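Side-chain contacts in thiamine-biosynthesis protein ThiS (Geobacter metallireducens GS-15, PDB 3CWI), which probably serves as a small ubiquitin-like sulfur carrier in thiamine biosynthesis, carrying sulfur at its C-terminus for assembly of the thiazole ring: residues T21-L24 and S25-V29; A30-E33 and Y34-V37. All coordinates share one frame; numbering follows the deposited sequence.

Interaction 1: T21-L24 and S25-V29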
loop_
_atom_site.group_PDB
_atom_site.type_symbol
_atom_site.label_atom_id
_atom_site.label_comp_id
_atom_site.label_asym_id
_atom_site.label_seq_id
_atom_site.Cartn_x
_atom_site.Cartn_y
_atom_site.Cartn_z
ATOM N N THR A 21 -3.678 -5.325 -3.249
ATOM C CA THR A 21 -5.079 -5.160 -3.600
ATOM C C THR A 21 -5.959 -5.171 -2.357
ATOM O O THR A 21 -6.834 -4.319 -2.192
ATOM C CB THR A 21 -5.536 -6.266 -4.547
ATOM O OG1 THR A 21 -4.711 -6.245 -5.717
ATOM C CG2 THR A 21 -6.989 -6.051 -4.943
ATOM N N GLU A 22 -5.717 -6.125 -1.466
ATOM C CA GLU A 22 -6.513 -6.211 -0.249
ATOM C C GLU A 22 -6.257 -4.999 0.647
ATOM O O GLU A 22 -7.178 -4.489 1.287
ATOM C CB GLU A 22 -6.184 -7.492 0.520
ATOM C CG GLU A 22 -6.486 -8.772 -0.247
ATOM C CD GLU A 22 -5.952 -9.994 0.471
ATOM O OE1 GLU A 22 -4.754 -9.985 0.838
ATOM O OE2 GLU A 22 -6.714 -10.968 0.655
ATOM N N LEU A 23 -5.008 -4.535 0.676
ATOM C CA LEU A 23 -4.623 -3.386 1.499
ATOM C C LEU A 23 -5.352 -2.114 1.083
ATOM O O LEU A 23 -5.886 -1.388 1.922
ATOM C CB LEU A 23 -3.110 -3.144 1.396
ATOM C CG LEU A 23 -2.349 -2.650 2.621
ATOM C CD1 LEU A 23 -1.027 -2.071 2.165
ATOM C CD2 LEU A 23 -3.142 -1.615 3.385
ATOM N N LEU A 24 -5.342 -1.839 -0.217
ATOM C CA LEU A 24 -5.991 -0.649 -0.756
ATOM C C LEU A 24 -7.459 -0.630 -0.382
ATOM O O LEU A 24 -7.983 0.383 0.087
ATOM C CB LEU A 24 -5.862 -0.622 -2.278
ATOM C CG LEU A 24 -4.615 0.005 -2.905
ATOM C CD1 LEU A 24 -3.361 -0.384 -2.134
ATOM C CD2 LEU A 24 -4.531 -0.455 -4.352
ATOM N N SER A 25 -8.119 -1.763 -0.593
ATOM C CA SER A 25 -9.532 -1.881 -0.280
ATOM C C SER A 25 -9.795 -1.757 1.215
ATOM O O SER A 25 -10.636 -0.962 1.642
ATOM C CB SER A 25 -10.074 -3.215 -0.796
ATOM O OG SER A 25 -11.449 -3.339 -0.482
ATOM N N ALA A 26 -9.077 -2.529 2.019
ATOM C CA ALA A 26 -9.278 -2.474 3.464
ATOM C C ALA A 26 -9.124 -1.044 3.990
ATOM O O ALA A 26 -9.992 -0.550 4.708
ATOM C CB ALA A 26 -8.296 -3.399 4.165
ATOM N N LEU A 27 -8.020 -0.388 3.635
ATOM C CA LEU A 27 -7.779 0.985 4.073
ATOM C C LEU A 27 -8.655 1.959 3.299
ATOM O O LEU A 27 -8.618 3.171 3.537
ATOM C CB LEU A 27 -6.308 1.372 3.870
ATOM C CG LEU A 27 -5.262 0.738 4.778
ATOM C CD1 LEU A 27 -3.899 1.369 4.516
ATOM C CD2 LEU A 27 -5.665 0.949 6.227
ATOM N N LYS A 28 -9.446 1.417 2.377
ATOM C CA LYS A 28 -10.329 2.209 1.523
ATOM C C LYS A 28 -9.638 3.484 1.072
ATOM O O LYS A 28 -10.117 4.594 1.315
ATOM C CB LYS A 28 -11.643 2.535 2.244
ATOM C CG LYS A 28 -11.495 3.100 3.650
ATOM C CD LYS A 28 -12.852 3.338 4.322
ATOM C CE LYS A 28 -13.696 2.063 4.398
ATOM N NZ LYS A 28 -14.216 1.651 3.054
ATOM N N VAL A 29 -8.498 3.309 0.414
ATOM C CA VAL A 29 -7.721 4.430 -0.087
ATOM C C VAL A 29 -8.507 5.188 -1.153
ATOM O O VAL A 29 -8.962 4.603 -2.132
ATOM C CB VAL A 29 -6.390 3.950 -0.696
ATOM C CG1 VAL A 29 -5.575 5.142 -1.153
ATOM C CG2 VAL A 29 -5.619 3.133 0.328
#

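Interaction 2: A30-E33 and Y34-V37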
loop_
_atom_site.group_PDB
_atom_site.type_symbol
_atom_site.label_atom_id
_atom_site.label_comp_id
_atom_site.label_asym_id
_atom_site.label_seq_id
_atom_site.Cartn_x
_atom_site.Cartn_y
_atom_site.Cartn_z
ATOM N N ALA A 30 -8.656 6.494 -0.960
ATOM C CA ALA A 30 -9.398 7.330 -1.898
ATOM C C ALA A 30 -8.800 7.316 -3.299
ATOM O O ALA A 30 -7.580 7.320 -3.467
ATOM C CB ALA A 30 -9.460 8.756 -1.380
ATOM N N GLN A 31 -9.671 7.306 -4.304
ATOM C CA GLN A 31 -9.221 7.310 -5.690
ATOM C C GLN A 31 -8.126 6.275 -5.902
ATOM O O GLN A 31 -7.093 6.559 -6.509
ATOM C CB GLN A 31 -8.712 8.706 -6.053
ATOM C CG GLN A 31 -9.804 9.762 -5.990
ATOM C CD GLN A 31 -9.290 11.177 -6.195
ATOM O OE1 GLN A 31 -10.077 12.112 -6.361
ATOM N NE2 GLN A 31 -7.968 11.344 -6.175
ATOM N N ALA A 32 -8.362 5.073 -5.387
ATOM C CA ALA A 32 -7.407 3.980 -5.509
ATOM C C ALA A 32 -7.107 3.659 -6.967
ATOM O O ALA A 32 -6.067 3.081 -7.276
ATOM C CB ALA A 32 -7.945 2.744 -4.804
ATOM N N GLU A 33 -8.017 4.039 -7.859
ATOM C CA GLU A 33 -7.837 3.777 -9.284
ATOM C C GLU A 33 -6.581 4.470 -9.789
ATOM O O GLU A 33 -5.785 3.880 -10.519
ATOM C CB GLU A 33 -9.045 4.276 -10.083
ATOM C CG GLU A 33 -10.387 3.773 -9.576
ATOM C CD GLU A 33 -11.127 4.817 -8.756
ATOM O OE1 GLU A 33 -10.585 5.264 -7.723
ATOM O OE2 GLU A 33 -12.255 5.190 -9.150
ATOM N N TYR A 34 -6.410 5.728 -9.399
ATOM C CA TYR A 34 -5.246 6.484 -9.816
ATOM C C TYR A 34 -4.415 6.998 -8.638
ATOM O O TYR A 34 -4.281 8.205 -8.416
ATOM C CB TYR A 34 -5.668 7.625 -10.751
ATOM C CG TYR A 34 -5.825 7.183 -12.200
ATOM C CD1 TYR A 34 -6.691 6.140 -12.545
ATOM C CD2 TYR A 34 -5.071 7.775 -13.219
ATOM C CE1 TYR A 34 -6.801 5.693 -13.868
ATOM C CE2 TYR A 34 -5.174 7.338 -14.550
ATOM C CZ TYR A 34 -6.035 6.299 -14.865
ATOM O OH TYR A 34 -6.135 5.855 -16.169
ATOM N N VAL A 35 -3.879 6.050 -7.874
ATOM C CA VAL A 35 -3.018 6.337 -6.730
ATOM C C VAL A 35 -1.755 5.521 -6.981
ATOM O O VAL A 35 -1.817 4.466 -7.611
ATOM C CB VAL A 35 -3.664 5.889 -5.387
ATOM C CG1 VAL A 35 -3.935 4.392 -5.398
ATOM C CG2 VAL A 35 -2.751 6.250 -4.222
ATOM N N THR A 36 -0.609 6.012 -6.523
ATOM C CA THR A 36 0.644 5.291 -6.706
ATOM C C THR A 36 1.045 4.679 -5.373
ATOM O O THR A 36 1.005 5.348 -4.335
ATOM C CB THR A 36 1.788 6.224 -7.167
ATOM O OG1 THR A 36 1.488 6.757 -8.463
ATOM C CG2 THR A 36 3.108 5.464 -7.219
ATOM N N VAL A 37 1.438 3.411 -5.395
ATOM C CA VAL A 37 1.829 2.743 -4.161
ATOM C C VAL A 37 3.313 2.428 -4.095
ATOM O O VAL A 37 3.878 1.875 -5.031
ATOM C CB VAL A 37 1.050 1.424 -3.969
ATOM C CG1 VAL A 37 1.460 0.768 -2.649
ATOM C CG2 VAL A 37 -0.452 1.697 -3.980
#

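Interaction 1: T21-L24 and S25-V29
Leu23 and Leu27 stand one helical turn apart and run alongside each other in the same direction, with CD2 of Leu23 only 3.3 Å from CD1 of Leu27. That is tighter than ordinary van der Waals packing, and Leu23 has a first torsion of -145°, away from the usual staggered positions, which together with chi2 sets its CD2 branch against Leu27. Such a fit suggests some local strain, or a branch whose placement in the model is uncertain. Beneath the pair runs the backbone bond from Leu27 N to Leu23 O, 2.9 Å and nearly straight; Ser25 N and Ala26 N reach back in the same way to the carbonyl oxygens of Thr21 and Glu22.

The helix then ends. Lys28 takes a positive phi, and the chain closes in a Schellman motif: Val29 N donates to Leu24 O at 3.0 Å, in the plane of that carbonyl, while Lys28 N bonds to Ser25 O at 2.8 Å. This reversal turns the side chain of Val29 back against the last turn. Val29 CG1 is anti to the backbone N (chi1 -177°), which leaves CG2 to sit 3.6 Å from Leu24 O and 4.0 Å from Leu24 CA. Leu24, Leu27 and Val29 all rest on Phe62 of strand 59-63, and Leu24 also meets Phe49. At the other end of the segment, Thr21 OG1 is bonded to Asp50 OD1.

The chemistry is therefore divided. The carbonyls of Leu24 and Ser25 are taken up by the backbone N-H groups of Val29 and Lys28, and the apolar side chains of Leu24, Leu27 and Val29 carry the helix end onto the sheet at Phe62.

Interaction 2: A30-E33 and Y34-V37
The loop that carries the chain from helix 20-26 into strand 36-39 makes a beta turn over Gln31, Ala32, Glu33 and Tyr34, and this contact is built on it. Tyr34 N points back to Gln31 O at 3.1 Å, but the angle at the hydrogen is 131° and the bond is weak.

Val35, just beyond, is the residue that folds back. Its CG1 is tucked between the backbone N and the carbonyl carbon (chi1 60°), a congested setting for a valine methyl that presses it close to Ala32: CG1 lies 3.1 Å from Ala32 O and 3.5 Å from Ala32 CA. The methyl of Ala32 is a looser neighbour, with its CB 4.4 Å from the same CG1. Val35 is buried, and Tyr64 packs against it from elsewhere in the chain; the hydroxyl of Tyr64 is hydrogen-bonded to Ala30 O, tying the start of the loop to the same tyrosine.

On the outer side, the ring of Tyr34 lies close to the preceding peptide. Its CD1 comes within 3.2 Å of Glu33 O, which approaches the ring obliquely, and Glu33 CB sits at the ring edge, in plane, 3.9 Å from CD1. Tyr34 CG lies beside its own backbone N (chi1 -84°), which keeps the ring near that peptide.

Two residues on, Thr36 joins the sheet through backbone bonds with Leu63. An exposed turn followed by a buried valine at the doorway of a strand here makes the helix-to-strand connection of a ubiquitin-like beta-grasp fold.

The two interactions come in series along the chain: interaction 1 caps the end of helix 20-26 and finishes at Val29, and interaction 2 starts at Ala30 and runs into strand 36-39. Their centres are about 10 Å apart, and they meet in the core where Leu24 CD1 packs on Val37 CG2 at 4.0 Å. Aromatic residues bridge them as well, since Tyr64 touches both Val29 and Val35, and Phe49 touches both Leu24 and Val37. Together they form the helix-to-strand crossing of a beta-grasp domain, setting the helix against the mixed sheet in which strand 36-39 pairs antiparallel with strand 59-63, the last strand before the C-terminal tail.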